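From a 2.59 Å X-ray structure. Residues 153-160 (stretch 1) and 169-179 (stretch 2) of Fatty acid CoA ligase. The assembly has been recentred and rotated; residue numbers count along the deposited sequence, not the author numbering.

Stretch 1 (153-160) EGIAVVAF
Stretch 2 169-179: KGVAHSSTAMS

Two antiparallel strands, 155-160 and 170-174, run 4.3 Å apart at closest approach with their directions 158° apart; stretch 2 then turns into a helix from Ser 175, at 81° to the first strand. Glu 153 stays out of reach. Gly 154, at phi/psi 70/23, a conformation favouring glycine, opens the contact: its O accepts from Ser 175 N at 2.8 Å, tying the first turn of the helix to the residue just before the strand. Ile 155 (-90/132, chi1 and chi2 both m) pairs with Ser 174 without hydrogen bonds, side chains diverging, yet its CD1 reaches Ala 172 CB at 4.2 Å. Ser 174, rotamer p, caps the helix: its OG accepts from Ala 177 N at 2.8 Å.

Ala 156 (-101/-38) interrupts the extended backbone in a classic bulge. The register shifts by one, so His 173 O receives both Ala 156 N at 2.9 Å and, weakly, Val 157 N at 3.4 Å. At the bulge the Ala 156 CA-to-CB bond points toward the second stretch, where CB meets Met 178 CG at 4.1 Å and Ser 175 OG at 3.6 Å. Val 157 (-143/140, t) restores regular pairing as His 173 N donates to Val 157 O at 2.9 Å; its CG2 packs on Met 178 CE at 3.5 Å, joining strand to helix.

Val 158 (-124/127, t) pairs with Ala 172 without hydrogen bonds, both side chains on the same sheet face, Val 158 CG2 4.3 Å from Ala 172 CB. Ala 159 (-132/131) and Val 171 (t) exchange two hydrogen bonds: Ala 159 N to Val 171 O, 3.0 Å, and Val 171 N to Ala 159 O, 2.8 Å. Finally Phe 160 (-96/137, chi1 m, chi2 85°) lays a ring face over Gly 170, whose CA sits 3.7 Å from the Phe 160 ring centroid. A CB on Gly 170 would lie 2.9 Å from Phe 160 CE2, a clash, so the bare backbone makes room for the ring.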

ATOM      1  N   GLU A 153     -11.891 -20.783  -8.421  1.00 51.22           N
ATOM      2  CA  GLU A 153     -10.548 -20.465  -8.935  1.00 47.68           C
ATOM      3  C   GLU A 153      -9.634 -19.944  -7.815  1.00 40.08           C
ATOM      4  O   GLU A 153      -8.569 -19.424  -8.098  1.00 39.17           O
ATOM      5  CB  GLU A 153     -10.608 -19.539 -10.158  1.00 50.10           C
ATOM      6  CG  GLU A 153     -11.811 -18.624 -10.241  1.00 53.42           C
ATOM      7  CD  GLU A 153     -12.440 -18.561 -11.612  1.00 57.12           C
ATOM      8  OE1 GLU A 153     -13.297 -19.414 -11.854  1.00 68.00           O
ATOM      9  OE2 GLU A 153     -12.081 -17.667 -12.430  1.00 53.44           O
ATOM     10  N   GLY A 154     -10.029 -20.137  -6.554  1.00 38.38           N
ATOM     11  CA  GLY A 154      -9.149 -19.940  -5.387  1.00 40.57           C
ATOM     12  C   GLY A 154      -8.788 -18.480  -5.093  1.00 42.64           C
ATOM     13  O   GLY A 154      -7.785 -18.205  -4.425  1.00 40.78           O
ATOM     14  N   ILE A 155      -9.614 -17.538  -5.558  1.00 41.83           N
ATOM     15  CA  ILE A 155      -9.352 -16.106  -5.434  1.00 40.27           C
ATOM     16  C   ILE A 155      -9.955 -15.582  -4.125  1.00 39.57           C
ATOM     17  O   ILE A 155     -11.113 -15.878  -3.784  1.00 39.52           O
ATOM     18  CB  ILE A 155      -9.888 -15.362  -6.668  1.00 40.51           C
ATOM     19  CG1 ILE A 155      -9.302 -15.947  -7.955  1.00 41.22           C
ATOM     20  CG2 ILE A 155      -9.628 -13.863  -6.564  1.00 43.65           C
ATOM     21  CD1 ILE A 155      -7.792 -16.037  -7.965  1.00 44.01           C
ATOM     22  N   ALA A 156      -9.133 -14.820  -3.386  1.00 38.41           N
ATOM     23  CA  ALA A 156      -9.506 -14.241  -2.103  1.00 35.22           C
ATOM     24  C   ALA A 156      -9.877 -12.766  -2.277  1.00 33.09           C
ATOM     25  O   ALA A 156     -10.790 -12.278  -1.608  1.00 35.55           O
ATOM     26  CB  ALA A 156      -8.371 -14.399  -1.125  1.00 33.81           C
ATOM     27  N   VAL A 157      -9.139 -12.070  -3.152  1.00 31.27           N
ATOM     28  CA  VAL A 157      -9.234 -10.627  -3.318  1.00 31.99           C
ATOM     29  C   VAL A 157      -9.063 -10.273  -4.793  1.00 30.11           C
ATOM     30  O   VAL A 157      -8.214 -10.854  -5.474  1.00 28.28           O
ATOM     31  CB  VAL A 157      -8.172  -9.876  -2.492  1.00 32.45           C
ATOM     32  CG1 VAL A 157      -8.210  -8.378  -2.770  1.00 32.90           C
ATOM     33  CG2 VAL A 157      -8.291 -10.155  -0.999  1.00 31.31           C
ATOM     34  N   VAL A 158      -9.863  -9.298  -5.248  1.00 30.50           N
ATOM     35  CA  VAL A 158      -9.559  -8.555  -6.455  1.00 32.96           C
ATOM     36  C   VAL A 158      -9.531  -7.073  -6.092  1.00 35.18           C
ATOM     37  O   VAL A 158     -10.458  -6.563  -5.494  1.00 36.77           O
ATOM     38  CB  VAL A 158     -10.534  -8.839  -7.609  1.00 32.98           C
ATOM     39  CG1 VAL A 158     -10.145  -8.071  -8.863  1.00 31.39           C
ATOM     40  CG2 VAL A 158     -10.625 -10.330  -7.908  1.00 34.31           C
ATOM     41  N   ALA A 159      -8.425  -6.415  -6.444  1.00 34.35           N
ATOM     42  CA  ALA A 159      -8.130  -5.049  -6.088  1.00 33.81           C
ATOM     43  C   ALA A 159      -7.686  -4.323  -7.360  1.00 36.84           C
ATOM     44  O   ALA A 159      -6.855  -4.850  -8.102  1.00 39.20           O
ATOM     45  CB  ALA A 159      -7.048  -5.041  -5.047  1.00 32.62           C
ATOM     46  N   PHE A 160      -8.263  -3.143  -7.614  1.00 38.14           N
ATOM     47  CA  PHE A 160      -8.084  -2.472  -8.889  1.00 40.37           C
ATOM     48  C   PHE A 160      -6.956  -1.433  -8.819  1.00 42.23           C
ATOM     49  O   PHE A 160      -6.830  -0.697  -7.884  1.00 42.73           O
ATOM     50  CB  PHE A 160      -9.417  -1.893  -9.375  1.00 40.02           C
ATOM     51  CG  PHE A 160     -10.327  -2.957  -9.930  1.00 39.88           C
ATOM     52  CD1 PHE A 160     -11.145  -3.685  -9.088  1.00 40.30           C
ATOM     53  CD2 PHE A 160     -10.330  -3.262 -11.284  1.00 39.30           C
ATOM     54  CE1 PHE A 160     -11.976  -4.673  -9.591  1.00 40.89           C
ATOM     55  CE2 PHE A 160     -11.162  -4.258 -11.783  1.00 40.43           C
ATOM     56  CZ  PHE A 160     -11.974  -4.973 -10.935  1.00 39.28           C
ATOM     57  N   LYS A 169      -6.945  -2.245 -14.186  1.00 65.70           N
ATOM     58  CA  LYS A 169      -6.898  -3.715 -14.192  1.00 57.20           C
ATOM     59  C   LYS A 169      -7.238  -4.232 -12.798  1.00 50.36           C
ATOM     60  O   LYS A 169      -6.858  -3.624 -11.830  1.00 49.95           O
ATOM     61  CB  LYS A 169      -5.473  -4.188 -14.503  1.00 55.65           C
ATOM     62  CG  LYS A 169      -4.790  -3.525 -15.690  1.00 59.41           C
ATOM     63  CD  LYS A 169      -3.317  -3.181 -15.481  1.00 66.26           C
ATOM     64  CE  LYS A 169      -2.931  -1.845 -16.081  1.00 70.97           C
ATOM     65  NZ  LYS A 169      -1.462  -1.756 -16.246  1.00 75.85           N
ATOM     66  N   GLY A 170      -7.881  -5.396 -12.709  1.00 46.26           N
ATOM     67  CA  GLY A 170      -8.190  -6.029 -11.429  1.00 41.93           C
ATOM     68  C   GLY A 170      -7.155  -7.077 -11.063  1.00 38.66           C
ATOM     69  O   GLY A 170      -7.095  -8.121 -11.683  1.00 36.31           O
ATOM     70  N   VAL A 171      -6.350  -6.790 -10.042  1.00 37.97           N
ATOM     71  CA  VAL A 171      -5.347  -7.729  -9.558  1.00 37.24           C
ATOM     72  C   VAL A 171      -6.049  -8.810  -8.735  1.00 36.94           C
ATOM     73  O   VAL A 171      -6.621  -8.512  -7.707  1.00 35.49           O
ATOM     74  CB  VAL A 171      -4.272  -7.026  -8.709  1.00 35.58           C
ATOM     75  CG1 VAL A 171      -3.439  -8.025  -7.936  1.00 35.63           C
ATOM     76  CG2 VAL A 171      -3.397  -6.104  -9.537  1.00 35.14           C
ATOM     77  N   ALA A 172      -5.945 -10.066  -9.183  1.00 38.17           N
ATOM     78  CA  ALA A 172      -6.517 -11.206  -8.480  1.00 36.45           C
ATOM     79  C   ALA A 172      -5.441 -11.895  -7.649  1.00 34.77           C
ATOM     80  O   ALA A 172      -4.436 -12.352  -8.199  1.00 34.33           O
ATOM     81  CB  ALA A 172      -7.107 -12.178  -9.472  1.00 38.09           C
ATOM     82  N   HIS A 173      -5.681 -11.980  -6.341  1.00 34.61           N
ATOM     83  CA  HIS A 173      -4.779 -12.651  -5.412  1.00 35.20           C
ATOM     84  C   HIS A 173      -5.428 -13.935  -4.887  1.00 37.05           C
ATOM     85  O   HIS A 173      -6.587 -13.941  -4.433  1.00 35.77           O
ATOM     86  CB  HIS A 173      -4.393 -11.721  -4.258  1.00 35.85           C
ATOM     87  CG  HIS A 173      -3.119 -10.987  -4.503  1.00 37.75           C
ATOM     88  ND1 HIS A 173      -3.085  -9.630  -4.792  1.00 34.48           N
ATOM     89  CD2 HIS A 173      -1.844 -11.434  -4.565  1.00 39.36           C
ATOM     90  CE1 HIS A 173      -1.836  -9.267  -4.993  1.00 37.10           C
ATOM     91  NE2 HIS A 173      -1.049 -10.360  -4.865  1.00 39.88           N
ATOM     92  N   SER A 174      -4.647 -15.020  -4.909  1.00 37.07           N
ATOM     93  CA  SER A 174      -5.111 -16.319  -4.489  1.00 35.89           C
ATOM     94  C   SER A 174      -5.220 -16.359  -2.966  1.00 34.66           C
ATOM     95  O   SER A 174      -4.577 -15.584  -2.259  1.00 33.56           O
ATOM     96  CB  SER A 174      -4.200 -17.403  -5.001  1.00 37.58           C
ATOM     97  OG  SER A 174      -3.084 -17.590  -4.135  1.00 39.26           O
ATOM     98  N   SER A 175      -6.026 -17.298  -2.470  1.00 36.20           N
ATOM     99  CA  SER A 175      -6.094 -17.579  -1.049  1.00 36.69           C
ATOM    100  C   SER A 175      -4.722 -18.045  -0.546  1.00 36.07           C
ATOM    101  O   SER A 175      -4.380 -17.800   0.610  1.00 31.86           O
ATOM    102  CB  SER A 175      -7.173 -18.585  -0.737  1.00 37.67           C
ATOM    103  OG  SER A 175      -8.456 -18.043  -0.991  1.00 40.52           O
ATOM    104  N   THR A 176      -3.955 -18.729  -1.407  1.00 35.60           N
ATOM    105  CA  THR A 176      -2.628 -19.214  -1.043  1.00 35.86           C
ATOM    106  C   THR A 176      -1.676 -18.038  -0.840  1.00 33.27           C
ATOM    107  O   THR A 176      -0.898 -18.022   0.104  1.00 32.58           O
ATOM    108  CB  THR A 176      -2.006 -20.108  -2.118  1.00 39.15           C
ATOM    109  OG1 THR A 176      -2.942 -21.135  -2.428  1.00 43.81           O
ATOM    110  CG2 THR A 176      -0.699 -20.726  -1.670  1.00 40.36           C
ATOM    111  N   ALA A 177      -1.732 -17.094  -1.775  1.00 31.80           N
ATOM    112  CA  ALA A 177      -0.900 -15.914  -1.753  1.00 32.43           C
ATOM    113  C   ALA A 177      -1.157 -15.103  -0.467  1.00 29.61           C
ATOM    114  O   ALA A 177      -0.207 -14.661   0.163  1.00 26.71           O
ATOM    115  CB  ALA A 177      -1.150 -15.100  -3.007  1.00 33.80           C
ATOM    116  N   MET A 178      -2.427 -14.947  -0.083  1.00 28.43           N
ATOM    117  CA  MET A 178      -2.786 -14.167   1.110  1.00 31.43           C
ATOM    118  C   MET A 178      -2.318 -14.893   2.375  1.00 33.27           C
ATOM    119  O   MET A 178      -1.956 -14.244   3.362  1.00 33.95           O
ATOM    120  CB  MET A 178      -4.294 -13.910   1.218  1.00 33.95           C
ATOM    121  CG  MET A 178      -4.800 -12.886   0.207  1.00 36.07           C
ATOM    122  SD  MET A 178      -3.677 -11.473  -0.017  1.00 39.43           S
ATOM    123  CE  MET A 178      -4.884 -10.149  -0.078  1.00 44.26           C
ATOM    124  N   SER A 179      -2.323 -16.233   2.340  1.00 33.32           N
ATOM    125  CA  SER A 179      -1.784 -17.022   3.440  1.00 33.71           C
ATOM    126  C   SER A 179      -0.270 -16.785   3.556  1.00 36.14           C
ATOM    127  O   SER A 179       0.252 -16.651   4.669  1.00 39.99           O
ATOM    128  CB  SER A 179      -2.093 -18.490   3.291  1.00 32.68           C
ATOM    129  OG  SER A 179      -1.783 -19.196   4.493  1.00 30.60           O
TER